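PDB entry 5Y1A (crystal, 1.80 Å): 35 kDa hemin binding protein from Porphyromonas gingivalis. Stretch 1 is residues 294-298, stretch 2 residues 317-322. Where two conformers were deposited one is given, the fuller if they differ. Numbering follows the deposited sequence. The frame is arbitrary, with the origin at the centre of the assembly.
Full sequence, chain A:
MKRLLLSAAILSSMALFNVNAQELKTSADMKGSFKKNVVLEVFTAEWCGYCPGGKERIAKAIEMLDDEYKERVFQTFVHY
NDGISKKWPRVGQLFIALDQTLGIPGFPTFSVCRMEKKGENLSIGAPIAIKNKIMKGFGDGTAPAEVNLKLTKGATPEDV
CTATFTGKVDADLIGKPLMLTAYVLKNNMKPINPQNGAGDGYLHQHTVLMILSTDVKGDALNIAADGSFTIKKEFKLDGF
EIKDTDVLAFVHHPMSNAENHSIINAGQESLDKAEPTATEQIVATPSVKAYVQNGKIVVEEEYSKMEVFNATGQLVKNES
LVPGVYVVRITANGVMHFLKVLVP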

# COMPACT_ATOMS: atom_id res chain seq x y z
N ASN A 294 27.23 -8.74 26.59
CA ASN A 294 27.36 -7.47 27.31
C ASN A 294 26.76 -6.29 26.52
O ASN A 294 27.36 -5.22 26.44
CB ASN A 294 28.85 -7.22 27.63
CG ASN A 294 29.06 -6.35 28.86
OD1 ASN A 294 28.21 -5.53 29.23
ND2 ASN A 294 30.21 -6.53 29.50
N GLY A 295 25.59 -6.52 25.93
CA GLY A 295 24.90 -5.49 25.15
C GLY A 295 25.45 -5.16 23.76
O GLY A 295 24.91 -4.30 23.08
N LYS A 296 26.51 -5.84 23.33
CA LYS A 296 27.09 -5.58 22.01
C LYS A 296 27.18 -6.85 21.15
O LYS A 296 27.21 -7.96 21.68
CB LYS A 296 28.45 -4.89 22.15
CG LYS A 296 29.65 -5.81 22.18
CD LYS A 296 30.91 -5.09 22.67
CE LYS A 296 31.59 -4.30 21.56
NZ LYS A 296 32.10 -2.99 22.07
N ILE A 297 27.22 -6.67 19.83
CA ILE A 297 27.39 -7.81 18.92
C ILE A 297 28.88 -8.09 18.76
O ILE A 297 29.69 -7.16 18.54
CB ILE A 297 26.64 -7.61 17.57
CG1 ILE A 297 25.14 -7.47 17.84
CG2 ILE A 297 26.94 -8.77 16.57
CD1 ILE A 297 24.33 -7.03 16.63
N VAL A 298 29.23 -9.37 18.92
CA VAL A 298 30.62 -9.81 18.81
C VAL A 298 30.72 -10.81 17.66
O VAL A 298 29.84 -11.66 17.47
CB VAL A 298 31.11 -10.44 20.14
CG1 VAL A 298 32.58 -10.90 20.04
CG2 VAL A 298 30.92 -9.46 21.31
N LYS A 317 25.49 2.62 16.52
CA LYS A 317 26.62 2.26 17.36
C LYS A 317 26.40 0.89 18.00
O LYS A 317 25.33 0.61 18.53
CB LYS A 317 26.85 3.33 18.42
CG LYS A 317 28.23 3.27 19.01
CD LYS A 317 28.31 4.09 20.26
CE LYS A 317 29.67 3.96 20.89
NZ LYS A 317 29.70 4.67 22.19
N ASN A 318 27.43 0.06 17.94
CA ASN A 318 27.39 -1.30 18.48
C ASN A 318 27.65 -1.34 19.99
O ASN A 318 28.68 -1.85 20.44
CB ASN A 318 28.39 -2.19 17.71
CG ASN A 318 28.31 -3.64 18.11
OD1 ASN A 318 27.29 -4.11 18.64
ND2 ASN A 318 29.39 -4.37 17.87
N GLU A 319 26.70 -0.81 20.77
CA GLU A 319 26.85 -0.70 22.21
C GLU A 319 25.49 -0.52 22.89
O GLU A 319 24.62 0.18 22.36
CB GLU A 319 27.78 0.49 22.55
CG GLU A 319 28.12 0.64 24.02
CD GLU A 319 28.98 1.86 24.28
OE1 GLU A 319 29.78 2.23 23.39
OE2 GLU A 319 28.86 2.46 25.37
N SER A 320 25.33 -1.16 24.05
CA SER A 320 24.08 -1.10 24.84
C SER A 320 22.83 -1.28 24.00
O SER A 320 21.86 -0.55 24.15
CB SER A 320 24.00 0.20 25.66
OG SER A 320 25.16 0.33 26.46
N LEU A 321 22.87 -2.25 23.09
CA LEU A 321 21.75 -2.47 22.17
C LEU A 321 20.50 -2.91 22.91
O LEU A 321 20.54 -3.86 23.73
CB LEU A 321 22.14 -3.52 21.12
CG LEU A 321 23.34 -3.18 20.22
CD1 LEU A 321 23.62 -4.39 19.31
CD2 LEU A 321 23.09 -1.91 19.40
N VAL A 322 19.39 -2.22 22.64
CA VAL A 322 18.12 -2.56 23.25
C VAL A 322 17.54 -3.76 22.50
O VAL A 322 17.91 -4.00 21.34
CB VAL A 322 17.11 -1.38 23.23
CG1 VAL A 322 17.68 -0.17 23.99
CG2 VAL A 322 16.69 -1.01 21.79
O HOH W 1 27.33 -2.84 25.26

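Stretch 1 leaves a turn and enters a strand at Lys 296, while stretch 2 runs beside it without regular secondary structure. The backbones come close at two places, Gly 295 with Ser 320 (CA to CA 4.5 Å) and Lys 296 with Glu 319 (CA to CA 4.9 Å), so residue numbers rise along one stretch as they fall along the other. This is not a ladder of strand pairing, however. A single direct hydrogen bond links backbone to backbone: Leu 321 N donates to Gly 295 O at 2.9 Å, nearly straight at 166°. Ser 320 N also lies near that carbonyl, 3.3 Å from Gly 295 O, but at a poor angle for bonding. Its hydrogen is used instead by water 1, which accepts from Ser 320 N at 2.9 Å and donates to Asn 294 O at 2.7 Å, extending the link between the backbones by one solvent molecule.

Gly 295 fits this place on two counts. Its phi of 75° by itself favours glycine, and an ideal CB would sit a tight 3.4 Å from Ser 320 CA. The bare CA allows the close approach of the chains. Ser 320 also has positive phi, at 45°, but its CB points away from stretch 1, leaving its backbone to face the contact.

Where stretch 2 offers no strand to pair with Ile 297, the side chain of Asn 318 supplies the missing groups. Its carboxamide carries an acceptor and a donor, just as a peptide does, and it meets both polar groups of one residue: Ile 297 N donates to Asn 318 OD1 at 2.8 Å, and Asn 318 ND2 donates to Ile 297 O at 2.9 Å. Both bonds are almost linear, at 169° and 172°. The t rotamer at chi1 brings the amide up to the strand although the CA-to-CB bond leaves sideways.

The apolar part is small. Leu 321 points its CB toward stretch 1, and its CD1 meets CG1 of the buried Ile 297 at 3.7 Å, so the residue that anchors its backbone to Gly 295 also packs its side chain against the strand. Lys 296 contributes near its backbone, with its CB 3.5 Å from Asn 318 O. Glu 319 turns its CB away and pairs within its own stretch, where Lys 317 NZ forms a salt bridge to Glu 319 OE1 at 2.7 Å. The rule to read here is economical: a glycine for closeness, an asparagine to imitate a peptide, and one aliphatic pair beside them.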